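Local coordinates for 14L protein (Yaba-like disease virus, PDB 4EKX) that probably binds the host cytokine interleukin-18 through an immunoglobulin-like domain, as a viral interleukin-18-binding protein, at residues V20-G25 with R72-L77; S33-I38 with L89-I94. The protein carries 2 engineered substitutions. All blocks are in the same frame, centred on the assembly; numbering follows the deposited sequence.

Contact 1. Residues V20-G25 with R72-L77; sequences VLECRG and RADLIL
Leu21 and Leu75 face each other as a hydrogen-bonded antiparallel pair, Leu21 N to Leu75 O and Leu75 N to Leu21 O both 2.8 Å, and Cys23 with Ala73 repeats the pattern two residues on. The side chains of these four turn into the core, where Cys23 CB sits tightly, 3.3 Å from Ala73 O; the leucine tips make apolar contact, and Trp37 of strand 34-39 packs against both. The other face carries the apolar pair Val20 and Ile76 at one end and a charged, water-containing cluster at the other, around the partly exposed Arg24 and Arg72. Arg72, its CG anti to the backbone N (chi1 -178°), gives Asp74 OD1 a straight NE bond of 2.9 Å on the syn side; Tyr59 holds Asp74 OD2. Arg24 NH1 meets Glu22 OE1 at 3.2 Å from above the carboxylate plane (41° out of it). Within the chain Glu22 OE2 reaches Arg72 NH2 in a long salt bridge of 3.6 Å; its other partner is Arg24 of the second subunit, and the pairing is reciprocal. A water accepts from Arg24 NE and Arg72 NH1. Two middle strands paired with cystine and leucines facing the core form one sheet of an immunoglobulin-like β-sandwich.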
loop_
_atom_site.group_PDB
_atom_site.type_symbol
_atom_site.label_atom_id
_atom_site.label_comp_id
_atom_site.label_asym_id
_atom_site.label_seq_id
_atom_site.Cartn_x
_atom_site.Cartn_y
_atom_site.Cartn_z
ATOM N N VAL D 20 -5.113 6.124 -9.223
ATOM C CA VAL D 20 -4.919 6.436 -7.810
ATOM C C VAL D 20 -3.548 7.053 -7.586
ATOM O O VAL D 20 -2.541 6.487 -8.010
ATOM C CB VAL D 20 -5.009 5.169 -6.935
ATOM C CG1 VAL D 20 -4.777 5.524 -5.462
ATOM C CG2 VAL D 20 -6.357 4.486 -7.124
ATOM N N LEU D 21 -3.529 8.225 -6.952
ATOM C CA LEU D 21 -2.289 8.856 -6.518
ATOM C C LEU D 21 -2.220 8.698 -5.023
ATOM O O LEU D 21 -3.206 8.937 -4.324
ATOM C CB LEU D 21 -2.270 10.345 -6.864
ATOM C CG LEU D 21 -2.827 10.693 -8.262
ATOM C CD1 LEU D 21 -2.659 12.183 -8.530
ATOM C CD2 LEU D 21 -2.147 9.864 -9.349
ATOM N N GLU D 22 -1.050 8.301 -4.536
ATOM C CA GLU D 22 -0.865 8.061 -3.114
ATOM C C GLU D 22 0.030 9.133 -2.543
ATOM O O GLU D 22 1.190 9.271 -2.937
ATOM C CB GLU D 22 -0.217 6.694 -2.886
ATOM C CG GLU D 22 -0.930 5.559 -3.623
ATOM C CD GLU D 22 -0.054 4.317 -3.755
ATOM O OE1 GLU D 22 1.176 4.441 -3.605
ATOM O OE2 GLU D 22 -0.605 3.229 -4.036
ATOM N N CYS D 23 -0.515 9.896 -1.609
ATOM C CA CYS D 23 0.308 10.861 -0.915
ATOM C C CYS D 23 0.598 10.394 0.503
ATOM O O CYS D 23 -0.315 10.068 1.259
ATOM C CB CYS D 23 -0.348 12.228 -0.904
ATOM S SG CYS D 23 0.706 13.420 0.038
ATOM N N ARG D 24 1.880 10.348 0.847
ATOM C CA ARG D 24 2.304 9.967 2.184
ATOM C C ARG D 24 3.164 11.065 2.767
ATOM O O ARG D 24 4.052 11.595 2.099
ATOM C CB ARG D 24 3.112 8.662 2.153
ATOM C CG ARG D 24 2.325 7.455 1.658
ATOM C CD ARG D 24 3.220 6.235 1.581
ATOM N NE ARG D 24 2.502 5.035 1.155
ATOM C CZ ARG D 24 2.383 4.643 -0.109
ATOM N NH1 ARG D 24 2.944 5.347 -1.090
ATOM N NH2 ARG D 24 1.723 3.528 -0.391
ATOM N N GLY D 25 2.904 11.399 4.024
ATOM C CA GLY D 25 3.765 12.316 4.734
ATOM C C GLY D 25 4.660 11.569 5.706
ATOM O O GLY D 25 4.401 10.422 6.071
ATOM N N ARG D 72 -1.442 9.449 5.367
ATOM C CA ARG D 72 -1.639 9.105 3.959
ATOM C C ARG D 72 -2.973 9.632 3.432
ATOM O O ARG D 72 -3.987 9.579 4.125
ATOM C CB ARG D 72 -1.577 7.586 3.767
ATOM C CG ARG D 72 -1.724 7.143 2.307
ATOM C CD ARG D 72 -1.504 5.643 2.154
ATOM N NE ARG D 72 -1.897 5.178 0.823
ATOM C CZ ARG D 72 -1.728 3.937 0.384
ATOM N NH1 ARG D 72 -1.149 3.024 1.157
ATOM N NH2 ARG D 72 -2.131 3.608 -0.837
ATOM N N ALA D 73 -2.957 10.143 2.206
ATOM C CA ALA D 73 -4.200 10.474 1.522
ATOM C C ALA D 73 -4.084 10.024 0.084
ATOM O O ALA D 73 -3.142 10.413 -0.609
ATOM C CB ALA D 73 -4.491 11.975 1.598
ATOM N N ASP D 74 -5.031 9.208 -0.363
ATOM C CA ASP D 74 -5.076 8.830 -1.776
ATOM C C ASP D 74 -6.082 9.713 -2.524
ATOM O O ASP D 74 -7.157 10.055 -2.001
ATOM C CB ASP D 74 -5.447 7.354 -1.964
ATOM C CG ASP D 74 -4.372 6.394 -1.453
ATOM O OD1 ASP D 74 -3.252 6.838 -1.113
ATOM O OD2 ASP D 74 -4.654 5.178 -1.406
ATOM N N LEU D 75 -5.721 10.069 -3.751
ATOM C CA LEU D 75 -6.620 10.816 -4.622
ATOM C C LEU D 75 -6.978 9.903 -5.794
ATOM O O LEU D 75 -6.097 9.349 -6.460
ATOM C CB LEU D 75 -5.952 12.106 -5.099
ATOM C CG LEU D 75 -6.814 13.051 -5.949
ATOM C CD1 LEU D 75 -7.938 13.673 -5.115
ATOM C CD2 LEU D 75 -5.937 14.137 -6.562
ATOM N N ILE D 76 -8.275 9.719 -6.011
ATOM C CA ILE D 76 -8.751 8.783 -7.020
ATOM C C ILE D 76 -9.428 9.571 -8.126
ATOM O O ILE D 76 -10.336 10.362 -7.862
ATOM C CB ILE D 76 -9.756 7.756 -6.441
ATOM C CG1 ILE D 76 -9.121 6.947 -5.314
ATOM C CG2 ILE D 76 -10.270 6.817 -7.536
ATOM C CD1 ILE D 76 -9.341 7.536 -3.954
ATOM N N LEU D 77 -8.956 9.368 -9.353
ATOM C CA LEU D 77 -9.497 10.058 -10.516
ATOM C C LEU D 77 -10.252 9.063 -11.369
ATOM O O LEU D 77 -9.745 7.982 -11.688
ATOM C CB LEU D 77 -8.381 10.672 -11.368
ATOM C CG LEU D 77 -7.701 11.947 -10.869
ATOM C CD1 LEU D 77 -6.967 11.688 -9.567
ATOM C CD2 LEU D 77 -6.744 12.476 -11.930
HETATM O O HOH W 1 1.061 3.444 3.503
#

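Contact 2. Residues S33-I38 with L89-I94; sequences SYVYWI and LTCVLI
Tyr34 and Tyr36 both hold CG between the backbone N and the carbonyl carbon (chi1 46° and 58°), and both rings meet Ile94 of the facing strand, each in a different way. Ile94 CB lies over the face of the Tyr34 ring, 3.9 Å from its centroid, a CH-pi contact offset toward the rim, while Ile94 CG2 comes within 3.3 Å of Tyr34 OH. The Tyr36 ring is met at its edge instead, Ile94 CG1 lying near the ring plane 3.5 Å from Tyr36 CE1. Both hydroxyls are hydrogen-bonded to the backbone of the chain of another protein, so this face of the sheet belongs to the binding surface. Further along it, Ile38 CD1 packs 3.7 Å from Val92 CG2.

The opposite face carries the hallmark of the immunoglobulin fold, a tryptophan lying against the intersheet disulfide. Trp37 has Cys91 CB almost exactly above the centre of its six-membered ring, at 3.9 Å and 1° off the normal; Cys91 SG stands over the five-membered ring, 4.5 Å from that centroid, and is bonded to Cys23. Val35 CB touches the same sulfur at 3.8 Å. Three hydrogen-bonded antiparallel pairs, Tyr34 with Ile94, Tyr36 with Val92 and Ile38 with Thr90, join the two backbones, the longest bond being Tyr36 N to Val92 O at 3.2 Å.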
loop_
_atom_site.group_PDB
_atom_site.type_symbol
_atom_site.label_atom_id
_atom_site.label_comp_id
_atom_site.label_asym_id
_atom_site.label_seq_id
_atom_site.Cartn_x
_atom_site.Cartn_y
_atom_site.Cartn_z
ATOM N N SER D 33 -0.051 15.355 12.686
ATOM C CA SER D 33 0.388 15.495 11.307
ATOM C C SER D 33 -0.605 14.827 10.393
ATOM O O SER D 33 -1.185 13.802 10.728
ATOM C CB SER D 33 1.779 14.897 11.096
ATOM O OG SER D 33 1.799 13.547 11.503
ATOM N N TYR D 34 -0.822 15.435 9.243
ATOM C CA TYR D 34 -1.767 14.870 8.303
ATOM C C TYR D 34 -1.458 15.363 6.908
ATOM O O TYR D 34 -0.784 16.373 6.747
ATOM C CB TYR D 34 -3.216 15.185 8.725
ATOM C CG TYR D 34 -3.522 16.609 9.155
ATOM C CD1 TYR D 34 -3.198 17.063 10.433
ATOM C CD2 TYR D 34 -4.209 17.489 8.303
ATOM C CE1 TYR D 34 -3.507 18.353 10.831
ATOM C CE2 TYR D 34 -4.522 18.777 8.699
ATOM C CZ TYR D 34 -4.169 19.208 9.958
ATOM O OH TYR D 34 -4.486 20.490 10.350
ATOM N N VAL D 35 -1.936 14.632 5.903
ATOM C CA VAL D 35 -1.798 15.057 4.516
ATOM C C VAL D 35 -3.158 15.095 3.823
ATOM O O VAL D 35 -4.099 14.407 4.217
ATOM C CB VAL D 35 -0.836 14.150 3.714
ATOM C CG1 VAL D 35 0.597 14.246 4.270
ATOM C CG2 VAL D 35 -1.327 12.698 3.720
ATOM N N TYR D 36 -3.264 15.933 2.802
ATOM C CA TYR D 36 -4.475 15.959 1.974
ATOM C C TYR D 36 -4.184 16.662 0.675
ATOM O O TYR D 36 -3.128 17.284 0.506
ATOM C CB TYR D 36 -5.618 16.680 2.680
ATOM C CG TYR D 36 -5.280 18.104 3.049
ATOM C CD1 TYR D 36 -4.587 18.393 4.235
ATOM C CD2 TYR D 36 -5.651 19.167 2.221
ATOM C CE1 TYR D 36 -4.278 19.703 4.581
ATOM C CE2 TYR D 36 -5.335 20.477 2.562
ATOM C CZ TYR D 36 -4.649 20.740 3.745
ATOM O OH TYR D 36 -4.329 22.033 4.109
ATOM N N TRP D 37 -5.148 16.584 -0.235
ATOM C CA TRP D 37 -4.963 17.091 -1.576
ATOM C C TRP D 37 -5.621 18.460 -1.800
ATOM O O TRP D 37 -6.658 18.777 -1.204
ATOM C CB TRP D 37 -5.510 16.064 -2.580
ATOM C CG TRP D 37 -4.646 14.815 -2.664
ATOM C CD1 TRP D 37 -4.744 13.682 -1.897
ATOM C CD2 TRP D 37 -3.548 14.611 -3.546
ATOM N NE1 TRP D 37 -3.765 12.772 -2.264
ATOM C CE2 TRP D 37 -3.015 13.323 -3.271
ATOM C CE3 TRP D 37 -2.952 15.390 -4.547
ATOM C CZ2 TRP D 37 -1.946 12.791 -3.988
ATOM C CZ3 TRP D 37 -1.876 14.866 -5.244
ATOM C CH2 TRP D 37 -1.382 13.576 -4.958
ATOM N N ILE D 38 -4.977 19.263 -2.649
ATOM C CA ILE D 38 -5.542 20.508 -3.161
ATOM C C ILE D 38 -5.487 20.423 -4.683
ATOM O O ILE D 38 -4.436 20.118 -5.261
ATOM C CB ILE D 38 -4.760 21.744 -2.669
ATOM C CG1 ILE D 38 -4.874 21.864 -1.140
ATOM C CG2 ILE D 38 -5.275 23.018 -3.370
ATOM C CD1 ILE D 38 -4.118 23.064 -0.527
ATOM N N LEU D 89 -1.825 19.032 -9.348
ATOM C CA LEU D 89 -2.385 18.401 -8.163
ATOM C C LEU D 89 -1.367 18.433 -7.019
ATOM O O LEU D 89 -0.247 17.944 -7.156
ATOM C CB LEU D 89 -2.796 16.959 -8.473
ATOM C CG LEU D 89 -3.682 16.786 -9.720
ATOM C CD1 LEU D 89 -3.883 15.305 -10.039
ATOM C CD2 LEU D 89 -5.022 17.476 -9.541
ATOM N N THR D 90 -1.760 19.015 -5.897
ATOM C CA THR D 90 -0.826 19.208 -4.790
ATOM C C THR D 90 -1.189 18.382 -3.568
ATOM O O THR D 90 -2.338 18.372 -3.138
ATOM C CB THR D 90 -0.774 20.695 -4.387
ATOM O OG1 THR D 90 -0.310 21.470 -5.497
ATOM C CG2 THR D 90 0.154 20.909 -3.184
ATOM N N CYS D 91 -0.207 17.679 -3.006
ATOM C CA CYS D 91 -0.399 17.104 -1.675
ATOM C C CYS D 91 0.338 17.910 -0.606
ATOM O O CYS D 91 1.495 18.285 -0.775
ATOM C CB CYS D 91 -0.025 15.626 -1.589
ATOM S SG CYS D 91 -0.540 14.948 0.038
ATOM N N VAL D 92 -0.358 18.170 0.492
ATOM C CA VAL D 92 0.142 19.056 1.531
ATOM C C VAL D 92 0.335 18.271 2.812
ATOM O O VAL D 92 -0.537 17.504 3.206
ATOM C CB VAL D 92 -0.847 20.198 1.816
ATOM C CG1 VAL D 92 -0.246 21.207 2.827
ATOM C CG2 VAL D 92 -1.253 20.889 0.518
ATOM N N LEU D 93 1.480 18.470 3.453
ATOM C CA LEU D 93 1.689 17.979 4.809
ATOM C C LEU D 93 1.454 19.111 5.795
ATOM O O LEU D 93 2.071 20.169 5.696
ATOM C CB LEU D 93 3.114 17.437 4.986
ATOM C CG LEU D 93 3.523 17.216 6.452
ATOM C CD1 LEU D 93 2.757 16.050 7.061
ATOM C CD2 LEU D 93 5.032 16.991 6.578
ATOM N N ILE D 94 0.547 18.883 6.736
ATOM C CA ILE D 94 0.299 19.834 7.815
ATOM C C ILE D 94 0.761 19.233 9.129
ATOM O O ILE D 94 0.456 18.091 9.426
ATOM C CB ILE D 94 -1.206 20.192 7.926
ATOM C CG1 ILE D 94 -1.692 20.850 6.637
ATOM C CG2 ILE D 94 -1.446 21.127 9.112
ATOM C CD1 ILE D 94 -0.978 22.138 6.298
#

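Overall arrangement
From the N terminus the chain passes through strand 6-12 into 20-25, the first half of contact 1, then over to the other sheet at 33-38, the first half of contact 2. Contact 1 closes a long loop when 72-77 returns beside 20-25; contact 2 closes its own after the short helix 82-86, when 89-94 reaches 33-38. The two loops therefore cross rather than nest. Each contact joins the middle strands of one four-stranded sheet, and the sheets face each other with the contact centres about 9 Å apart. They are tied by the Cys23–Cys91 disulfide and a probable hydrogen bond from Trp37 NE1 to Ala73 O, while Val35 CG2 packs on the backbone of Arg72 and Ala73.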